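Local coordinates for protein polyhedrin (Operophtera brumata cypovirus 19, PDB 5A99) that packs as trimers into the crystalline polyhedra of an insect cypovirus, occlusion bodies that probably shelter embedded virus particles outside the host, at residues R29-L37 against I48-I57; P108-V119 against M166-F174. All coordinates share one frame; numbering follows the deposited sequence.

How the contacts relate
Both contacts belong to one six-stranded antiparallel sheet, and their centres lie 13 Å apart. They come in series along the chain: contact 1 joins the two arms of the hairpin 33-40/46-53, whereas contact 2 joins segments 108-119 and 166-174, of strands 110-116 and 164-173, with 46 residues between them, none in a helix. Strands 33-40 and 110-116 are neighbours, so the two contacts meet directly; the N of H36 lies 2.7 Å from the O of I114 in a probable hydrogen bond. The order 164-173, 110-116, 33-40, 46-53 therefore alternates direction without a break. Both contacts also touch the second subunit, so the sheet serves the folded chain and the trimer together.

Contact 1: residues R29-L37 against I48-I57; sequences RDSYIYAHL and IIRAQNPRII
OE1 of Q52 is gripped by R50, two residues back on its own strand, and set against the ring of Y34 across the hairpin. NE of R50 donates to it at 2.7 Å with a bent N-H...O angle of 140°, and NH2 adds a weak second bond. The same oxygen lies in the ring plane at the edge of Y34, 3.3 Å from CE1; the amide plane stands 77° to that ring. Q52 and Y34 run side by side on one face of the sheet, as do R50 and H36. CG of R50 sits over one face of the imidazole in a CH-pi contact, 3.7 Å from the ring centroid. A bend at chi3 (81°) then turns the guanidinium toward Q52. Paired backbone bonds at I33/N53, A35/A51 and L37/I49 define the antiparallel hairpin; the shortest joins N of L37 to O of I49 at 2.7 Å. The other face is largely apolar: CD1 of I57 reaches CG1 of I33 and CB of A35, each at 4.1 Å, and F187 of strand 184-190 packs there too. At the turn, OD1 of N53 accepts from opposite faces of its plane the N-H of R55, an Asx turn, and that of I56, completing an Asx motif. The OH of Y232 binds both NE2 of H36 and NH1 of R50, while Y34 OH and R50 NH2 bond to backbone oxygens of A140 and N132 of the second subunit. The buried polar face thus ties hairpin pairing to trimer assembly, and the nearby guanidinium would tend to disfavour a protonated H36.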
loop_
_atom_site.group_PDB
_atom_site.type_symbol
_atom_site.label_atom_id
_atom_site.label_comp_id
_atom_site.label_asym_id
_atom_site.label_seq_id
_atom_site.Cartn_x
_atom_site.Cartn_y
_atom_site.Cartn_z
ATOM N N ARG A 29 14.453 -15.751 11.990
ATOM C CA ARG A 29 14.018 -14.890 10.896
ATOM C C ARG A 29 12.641 -15.303 10.389
ATOM O O ARG A 29 12.036 -14.592 9.600
ATOM C CB ARG A 29 15.031 -14.902 9.747
ATOM C CG ARG A 29 16.116 -13.845 9.894
ATOM C CD ARG A 29 17.212 -14.265 10.868
ATOM N NE ARG A 29 18.384 -13.397 10.719
ATOM C CZ ARG A 29 19.457 -13.687 9.989
ATOM N NH1 ARG A 29 19.548 -14.843 9.356
ATOM N NH2 ARG A 29 20.457 -12.820 9.910
ATOM N N ASP A 30 12.147 -16.447 10.851
ATOM C CA ASP A 30 10.828 -16.926 10.453
ATOM C C ASP A 30 9.788 -16.691 11.535
ATOM O O ASP A 30 8.745 -17.341 11.554
ATOM C CB ASP A 30 10.884 -18.414 10.118
ATOM C CG ASP A 30 11.995 -18.744 9.156
ATOM O OD1 ASP A 30 12.154 -18.019 8.138
ATOM O OD2 ASP A 30 12.720 -19.716 9.438
ATOM N N SER A 31 10.082 -15.772 12.440
ATOM C CA SER A 31 9.091 -15.297 13.391
ATOM C C SER A 31 8.716 -13.879 12.976
ATOM O O SER A 31 9.186 -13.381 11.958
ATOM C CB SER A 31 9.635 -15.322 14.825
ATOM O OG SER A 31 10.607 -14.322 15.043
ATOM N N TYR A 32 7.885 -13.227 13.773
ATOM C CA TYR A 32 7.427 -11.892 13.432
ATOM C C TYR A 32 7.990 -10.780 14.313
ATOM O O TYR A 32 8.321 -10.979 15.486
ATOM C CB TYR A 32 5.903 -11.845 13.484
ATOM C CG TYR A 32 5.277 -12.372 12.221
ATOM C CD1 TYR A 32 5.076 -13.730 12.049
ATOM C CD2 TYR A 32 4.915 -11.518 11.194
ATOM C CE1 TYR A 32 4.517 -14.226 10.895
ATOM C CE2 TYR A 32 4.359 -11.997 10.038
ATOM C CZ TYR A 32 4.163 -13.361 9.892
ATOM O OH TYR A 32 3.600 -13.872 8.758
ATOM N N ILE A 33 8.093 -9.596 13.725
ATOM C CA ILE A 33 8.219 -8.391 14.520
ATOM C C ILE A 33 6.885 -7.678 14.390
ATOM O O ILE A 33 6.183 -7.800 13.370
ATOM C CB ILE A 33 9.404 -7.481 14.106
ATOM C CG1 ILE A 33 9.349 -7.147 12.622
ATOM C CG2 ILE A 33 10.721 -8.141 14.449
ATOM C CD1 ILE A 33 10.440 -6.176 12.181
ATOM N N TYR A 34 6.528 -6.967 15.450
ATOM C CA TYR A 34 5.221 -6.337 15.544
ATOM C C TYR A 34 5.372 -4.867 15.882
ATOM O O TYR A 34 6.256 -4.468 16.650
ATOM C CB TYR A 34 4.344 -7.033 16.601
ATOM C CG TYR A 34 4.082 -8.480 16.306
ATOM C CD1 TYR A 34 3.095 -8.855 15.405
ATOM C CD2 TYR A 34 4.825 -9.479 16.919
ATOM C CE1 TYR A 34 2.861 -10.177 15.122
ATOM C CE2 TYR A 34 4.594 -10.801 16.645
ATOM C CZ TYR A 34 3.603 -11.147 15.756
ATOM O OH TYR A 34 3.375 -12.469 15.483
ATOM N N ALA A 35 4.492 -4.076 15.280
ATOM C CA ALA A 35 4.398 -2.654 15.540
ATOM C C ALA A 35 2.921 -2.290 15.713
ATOM O O ALA A 35 2.122 -2.436 14.785
ATOM C CB ALA A 35 5.021 -1.867 14.401
ATOM N N HIS A 36 2.573 -1.829 16.909
ATOM C CA HIS A 36 1.206 -1.424 17.215
ATOM C C HIS A 36 1.117 0.079 17.345
ATOM O O HIS A 36 1.887 0.694 18.079
ATOM C CB HIS A 36 0.736 -2.036 18.527
ATOM C CG HIS A 36 0.256 -3.448 18.409
ATOM N ND1 HIS A 36 1.077 -4.528 18.634
ATOM C CD2 HIS A 36 -0.966 -3.956 18.115
ATOM C CE1 HIS A 36 0.388 -5.645 18.473
ATOM N NE2 HIS A 36 -0.852 -5.325 18.146
ATOM N N LEU A 37 0.162 0.667 16.640
ATOM C CA LEU A 37 -0.171 2.052 16.863
ATOM C C LEU A 37 -1.534 2.056 17.542
ATOM O O LEU A 37 -2.541 1.654 16.951
ATOM C CB LEU A 37 -0.184 2.827 15.546
ATOM C CG LEU A 37 -0.573 4.304 15.643
ATOM C CD1 LEU A 37 0.257 5.039 16.683
ATOM C CD2 LEU A 37 -0.443 4.974 14.265
ATOM N N ILE A 48 -6.870 0.298 17.454
ATOM C CA ILE A 48 -5.596 -0.401 17.369
ATOM C C ILE A 48 -5.253 -0.678 15.918
ATOM O O ILE A 48 -6.062 -1.201 15.156
ATOM C CB ILE A 48 -5.635 -1.736 18.166
ATOM C CG1 ILE A 48 -6.035 -1.468 19.615
ATOM C CG2 ILE A 48 -4.285 -2.457 18.108
ATOM C CD1 ILE A 48 -6.015 -2.699 20.513
ATOM N N ILE A 49 -4.048 -0.289 15.534
ATOM C CA ILE A 49 -3.516 -0.606 14.214
ATOM C C ILE A 49 -2.274 -1.450 14.453
ATOM O O ILE A 49 -1.341 -1.006 15.120
ATOM C CB ILE A 49 -3.160 0.668 13.432
ATOM C CG1 ILE A 49 -4.413 1.517 13.195
ATOM C CG2 ILE A 49 -2.536 0.332 12.088
ATOM C CD1 ILE A 49 -4.127 2.841 12.569
ATOM N N ARG A 50 -2.286 -2.684 13.958
ATOM C CA ARG A 50 -1.114 -3.539 14.040
ATOM C C ARG A 50 -0.510 -3.789 12.675
ATOM O O ARG A 50 -1.179 -4.267 11.746
ATOM C CB ARG A 50 -1.418 -4.891 14.673
ATOM C CG ARG A 50 -0.164 -5.753 14.822
ATOM C CD ARG A 50 -0.450 -7.103 15.443
ATOM N NE ARG A 50 -0.972 -8.090 14.497
ATOM C CZ ARG A 50 -2.090 -8.791 14.677
ATOM N NH1 ARG A 50 -2.839 -8.581 15.755
ATOM N NH2 ARG A 50 -2.462 -9.705 13.774
ATOM N N ALA A 51 0.774 -3.490 12.586
ATOM C CA ALA A 51 1.583 -3.873 11.438
ATOM C C ALA A 51 2.485 -5.019 11.870
ATOM O O ALA A 51 2.922 -5.081 13.026
ATOM C CB ALA A 51 2.407 -2.717 10.976
ATOM N N GLN A 52 2.773 -5.914 10.945
ATOM C CA GLN A 52 3.641 -7.040 11.238
ATOM C C GLN A 52 4.320 -7.558 9.984
ATOM O O GLN A 52 3.789 -7.454 8.872
ATOM C CB GLN A 52 2.845 -8.169 11.896
ATOM C CG GLN A 52 1.900 -8.894 10.960
ATOM C CD GLN A 52 0.964 -9.859 11.684
ATOM O OE1 GLN A 52 0.547 -9.613 12.817
ATOM N NE2 GLN A 52 0.615 -10.957 11.015
ATOM N N ASN A 53 5.492 -8.145 10.183
ATOM C CA ASN A 53 6.287 -8.655 9.092
ATOM C C ASN A 53 7.399 -9.549 9.637
ATOM O O ASN A 53 7.892 -9.336 10.754
ATOM C CB ASN A 53 6.880 -7.483 8.303
ATOM C CG ASN A 53 7.458 -7.907 6.969
ATOM O OD1 ASN A 53 8.646 -8.240 6.862
ATOM N ND2 ASN A 53 6.620 -7.902 5.939
ATOM N N PRO A 54 7.801 -10.559 8.860
ATOM C CA PRO A 54 8.884 -11.391 9.396
ATOM C C PRO A 54 10.213 -10.657 9.460
ATOM O O PRO A 54 11.102 -11.094 10.193
ATOM C CB PRO A 54 8.953 -12.579 8.422
ATOM C CG PRO A 54 8.139 -12.200 7.240
ATOM C CD PRO A 54 7.413 -10.932 7.490
ATOM N N ARG A 55 10.337 -9.533 8.758
ATOM C CA ARG A 55 11.644 -8.886 8.597
ATOM C C ARG A 55 11.656 -7.369 8.746
ATOM O O ARG A 55 12.517 -6.820 9.430
ATOM C CB ARG A 55 12.216 -9.235 7.231
ATOM C CG ARG A 55 12.672 -10.667 7.106
ATOM C CD ARG A 55 13.305 -10.902 5.756
ATOM N NE ARG A 55 13.788 -12.268 5.622
ATOM C CZ ARG A 55 14.684 -12.655 4.719
ATOM N NH1 ARG A 55 15.207 -11.772 3.865
ATOM N NH2 ARG A 55 15.061 -13.924 4.676
ATOM N N ILE A 56 10.719 -6.686 8.095
ATOM C CA ILE A 56 10.805 -5.244 7.982
ATOM C C ILE A 56 9.429 -4.599 7.917
ATOM O O ILE A 56 8.514 -5.093 7.255
ATOM C CB ILE A 56 11.681 -4.829 6.748
ATOM C CG1 ILE A 56 11.949 -3.311 6.755
ATOM C CG2 ILE A 56 11.045 -5.286 5.432
ATOM C CD1 ILE A 56 12.931 -2.841 5.669
ATOM N N ILE A 57 9.294 -3.482 8.617
ATOM C CA ILE A 57 8.039 -2.760 8.670
ATOM C C ILE A 57 8.302 -1.290 8.371
ATOM O O ILE A 57 9.074 -0.639 9.074
ATOM C CB ILE A 57 7.368 -2.918 10.064
ATOM C CG1 ILE A 57 6.936 -4.372 10.298
ATOM C CG2 ILE A 57 6.163 -1.978 10.209
ATOM C CD1 ILE A 57 6.271 -4.609 11.665
HETATM O O HOH W 1 12.116 -14.368 6.910
#

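Contact 2: residues P108-V119 against M166-F174; sequences PVSFQFIVQGDV and MAWSYVGKF
F111 drops its ring into the hollow above G172 where two antiparallel strands, 110-116 and 164-173, pair inside the six-stranded sheet. One ring face covers the glycine backbone, whose N lies 3.4 Å above the ring plane; CA of G172 lies 3.5 Å from CE2 of F111. A chi1 of 73° sets CG between the backbone N and the carbonyl carbon and lays the ring across the partner strand. Y170 closes one rim, its CD2 in the plane at the edge of F111. On another flank F174 brings CZ to 3.5 Å from CD2 of F111, the ring planes inclined at 44°, and its CE2 meets CG of P108. F126 and F179 add aromatic bulk around F111. At the far end the bump is W168: V119 slides past it with CG2 3.7 Å from CZ3, and V115 crosses its CB at about a right angle. The opposite face of the sheet carries a polar join, where OG of S169 donates to OE1 of Q112, whose NE2 is held by Y40 and R241. Beside the indole, the carbonyl O of G117 lies in the ring plane at its edge, 3.5 Å from CZ3 of W168.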
loop_
_atom_site.group_PDB
_atom_site.type_symbol
_atom_site.label_atom_id
_atom_site.label_comp_id
_atom_site.label_asym_id
_atom_site.label_seq_id
_atom_site.Cartn_x
_atom_site.Cartn_y
_atom_site.Cartn_z
ATOM N N PRO A 108 -8.017 11.435 17.617
ATOM C CA PRO A 108 -7.438 10.767 18.785
ATOM C C PRO A 108 -6.893 11.778 19.788
ATOM O O PRO A 108 -6.439 12.862 19.413
ATOM C CB PRO A 108 -6.302 9.931 18.179
ATOM C CG PRO A 108 -5.880 10.707 16.969
ATOM C CD PRO A 108 -7.141 11.341 16.435
ATOM N N VAL A 109 -6.956 11.420 21.061
ATOM C CA VAL A 109 -6.427 12.257 22.121
ATOM C C VAL A 109 -4.934 12.025 22.303
ATOM O O VAL A 109 -4.163 12.950 22.563
ATOM C CB VAL A 109 -7.142 11.939 23.446
ATOM C CG1 VAL A 109 -6.610 12.822 24.565
ATOM C CG2 VAL A 109 -8.629 12.119 23.284
ATOM N N SER A 110 -4.524 10.772 22.163
ATOM C CA SER A 110 -3.153 10.405 22.447
ATOM C C SER A 110 -2.891 9.051 21.823
ATOM O O SER A 110 -3.796 8.433 21.238
ATOM C CB SER A 110 -2.904 10.355 23.956
ATOM O OG SER A 110 -3.601 9.258 24.529
ATOM N N PHE A 111 -1.653 8.596 21.943
ATOM C CA PHE A 111 -1.245 7.352 21.311
ATOM C C PHE A 111 -0.284 6.551 22.196
ATOM O O PHE A 111 0.359 7.093 23.107
ATOM C CB PHE A 111 -0.544 7.663 19.977
ATOM C CG PHE A 111 0.833 8.244 20.147
ATOM C CD1 PHE A 111 1.930 7.413 20.323
ATOM C CD2 PHE A 111 1.034 9.619 20.165
ATOM C CE1 PHE A 111 3.198 7.941 20.508
ATOM C CE2 PHE A 111 2.315 10.152 20.341
ATOM C CZ PHE A 111 3.390 9.303 20.506
ATOM N N GLN A 112 -0.195 5.255 21.920
ATOM C CA GLN A 112 0.901 4.431 22.414
ATOM C C GLN A 112 1.451 3.619 21.240
ATOM O O GLN A 112 0.698 2.954 20.513
ATOM C CB GLN A 112 0.460 3.514 23.567
ATOM C CG GLN A 112 1.516 2.465 23.938
ATOM C CD GLN A 112 1.244 1.726 25.250
ATOM O OE1 GLN A 112 2.129 1.056 25.788
ATOM N NE2 GLN A 112 0.019 1.809 25.743
ATOM N N PHE A 113 2.759 3.709 21.033
ATOM C CA PHE A 113 3.418 2.972 19.960
ATOM C C PHE A 113 4.262 1.878 20.597
ATOM O O PHE A 113 5.076 2.153 21.481
ATOM C CB PHE A 113 4.267 3.935 19.123
ATOM C CG PHE A 113 5.021 3.279 18.001
ATOM C CD1 PHE A 113 4.345 2.673 16.950
ATOM C CD2 PHE A 113 6.407 3.281 17.984
ATOM C CE1 PHE A 113 5.041 2.085 15.900
ATOM C CE2 PHE A 113 7.107 2.693 16.936
ATOM C CZ PHE A 113 6.415 2.090 15.898
ATOM N N ILE A 114 4.031 0.635 20.173
ATOM C CA ILE A 114 4.717 -0.523 20.733
ATOM C C ILE A 114 5.320 -1.397 19.649
ATOM O O ILE A 114 4.636 -1.817 18.709
ATOM C CB ILE A 114 3.774 -1.406 21.594
ATOM C CG1 ILE A 114 3.056 -0.557 22.644
ATOM C CG2 ILE A 114 4.561 -2.525 22.284
ATOM C CD1 ILE A 114 1.787 -1.177 23.140
ATOM N N VAL A 115 6.615 -1.661 19.791
ATOM C CA VAL A 115 7.317 -2.593 18.929
ATOM C C VAL A 115 7.687 -3.805 19.774
ATOM O O VAL A 115 8.061 -3.676 20.933
ATOM C CB VAL A 115 8.576 -1.966 18.301
ATOM C CG1 VAL A 115 8.178 -0.821 17.373
ATOM C CG2 VAL A 115 9.540 -1.488 19.379
ATOM N N GLN A 116 7.517 -4.982 19.194
ATOM C CA GLN A 116 7.743 -6.235 19.897
ATOM C C GLN A 116 8.388 -7.256 18.978
ATOM O O GLN A 116 8.088 -7.311 17.789
ATOM C CB GLN A 116 6.420 -6.793 20.426
ATOM C CG GLN A 116 6.566 -8.128 21.141
ATOM C CD GLN A 116 5.226 -8.675 21.659
ATOM O OE1 GLN A 116 4.405 -7.933 22.195
ATOM N NE2 GLN A 116 5.018 -9.978 21.514
ATOM N N GLY A 117 9.261 -8.073 19.552
ATOM C CA GLY A 117 10.036 -9.042 18.809
ATOM C C GLY A 117 11.507 -8.738 18.977
ATOM O O GLY A 117 11.873 -7.891 19.801
ATOM N N ASP A 118 12.352 -9.438 18.218
ATOM C CA ASP A 118 13.782 -9.175 18.245
ATOM C C ASP A 118 14.024 -7.982 17.343
ATOM O O ASP A 118 14.507 -8.117 16.214
ATOM C CB ASP A 118 14.583 -10.388 17.757
ATOM C CG ASP A 118 16.075 -10.181 17.882
ATOM O OD1 ASP A 118 16.489 -9.454 18.808
ATOM O OD2 ASP A 118 16.832 -10.738 17.056
ATOM N N VAL A 119 13.658 -6.804 17.828
ATOM C CA VAL A 119 13.741 -5.630 16.982
ATOM C C VAL A 119 15.117 -4.975 17.066
ATOM O O VAL A 119 15.797 -5.017 18.097
ATOM C CB VAL A 119 12.645 -4.588 17.317
ATOM C CG1 VAL A 119 11.284 -5.235 17.343
ATOM C CG2 VAL A 119 12.923 -3.923 18.616
ATOM N N MET A 166 11.186 -7.688 25.805
ATOM C CA MET A 166 10.720 -8.216 24.534
ATOM C C MET A 166 9.776 -7.279 23.777
ATOM O O MET A 166 9.400 -7.548 22.626
ATOM C CB MET A 166 10.100 -9.597 24.749
ATOM C CG MET A 166 11.093 -10.589 25.378
ATOM S SD MET A 166 10.731 -12.334 25.110
ATOM C CE MET A 166 8.984 -12.249 24.862
ATOM N N ALA A 167 9.420 -6.164 24.403
ATOM C CA ALA A 167 8.648 -5.136 23.722
ATOM C C ALA A 167 9.010 -3.769 24.284
ATOM O O ALA A 167 9.479 -3.660 25.415
ATOM C CB ALA A 167 7.177 -5.406 23.869
ATOM N N TRP A 168 8.788 -2.732 23.483
ATOM C CA TRP A 168 9.134 -1.376 23.859
ATOM C C TRP A 168 7.998 -0.396 23.542
ATOM O O TRP A 168 7.390 -0.431 22.453
ATOM C CB TRP A 168 10.422 -0.967 23.147
ATOM C CG TRP A 168 11.599 -1.784 23.560
ATOM C CD1 TRP A 168 12.556 -1.432 24.467
ATOM C CD2 TRP A 168 11.950 -3.100 23.100
ATOM N NE1 TRP A 168 13.479 -2.438 24.595
ATOM C CE2 TRP A 168 13.133 -3.473 23.768
ATOM C CE3 TRP A 168 11.380 -3.994 22.194
ATOM C CZ2 TRP A 168 13.759 -4.700 23.556
ATOM C CZ3 TRP A 168 11.996 -5.214 21.988
ATOM C CH2 TRP A 168 13.174 -5.557 22.666
ATOM N N SER A 169 7.732 0.491 24.495
ATOM C CA SER A 169 6.577 1.371 24.419
ATOM C C SER A 169 6.912 2.858 24.477
ATOM O O SER A 169 7.722 3.306 25.294
ATOM C CB SER A 169 5.613 1.023 25.551
ATOM O OG SER A 169 4.660 2.043 25.736
ATOM N N TYR A 170 6.239 3.610 23.616
ATOM C CA TYR A 170 6.368 5.055 23.535
ATOM C C TYR A 170 4.962 5.652 23.506
ATOM O O TYR A 170 4.081 5.145 22.802
ATOM C CB TYR A 170 7.125 5.419 22.259
ATOM C CG TYR A 170 7.560 6.853 22.133
ATOM C CD1 TYR A 170 8.501 7.394 22.998
ATOM C CD2 TYR A 170 7.063 7.663 21.123
ATOM C CE1 TYR A 170 8.919 8.718 22.868
ATOM C CE2 TYR A 170 7.465 8.971 20.989
ATOM C CZ TYR A 170 8.386 9.500 21.866
ATOM O OH TYR A 170 8.790 10.809 21.723
ATOM N N VAL A 171 4.748 6.718 24.276
ATOM C CA VAL A 171 3.445 7.355 24.328
ATOM C C VAL A 171 3.530 8.874 24.230
ATOM O O VAL A 171 4.562 9.488 24.523
ATOM C CB VAL A 171 2.658 6.968 25.617
ATOM C CG1 VAL A 171 2.664 5.460 25.821
ATOM C CG2 VAL A 171 3.229 7.657 26.850
ATOM N N GLY A 172 2.423 9.484 23.830
ATOM C CA GLY A 172 2.363 10.927 23.736
ATOM C C GLY A 172 0.955 11.420 23.486
ATOM O O GLY A 172 0.072 10.637 23.136
ATOM N N LYS A 173 0.759 12.727 23.667
ATOM C CA LYS A 173 -0.531 13.372 23.458
ATOM C C LYS A 173 -0.563 14.182 22.164
ATOM O O LYS A 173 0.400 14.887 21.819
ATOM C CB LYS A 173 -0.848 14.304 24.634
ATOM C CG LYS A 173 -1.113 13.600 25.966
ATOM C CD LYS A 173 -1.563 14.611 27.028
ATOM C CE LYS A 173 -1.784 13.976 28.385
ATOM N NZ LYS A 173 -2.097 15.007 29.430
ATOM N N PHE A 174 -1.680 14.093 21.452
ATOM C CA PHE A 174 -1.898 14.959 20.299
ATOM C C PHE A 174 -2.540 16.272 20.764
ATOM O O PHE A 174 -3.660 16.610 20.357
ATOM C CB PHE A 174 -2.799 14.291 19.269
ATOM C CG PHE A 174 -2.299 12.960 18.777
ATOM C CD1 PHE A 174 -1.178 12.876 17.958
ATOM C CD2 PHE A 174 -2.971 11.791 19.111
ATOM C CE1 PHE A 174 -0.739 11.661 17.498
ATOM C CE2 PHE A 174 -2.540 10.579 18.654
ATOM C CZ PHE A 174 -1.420 10.507 17.843
HETATM O O HOH W 2 -6.168 15.645 19.304
#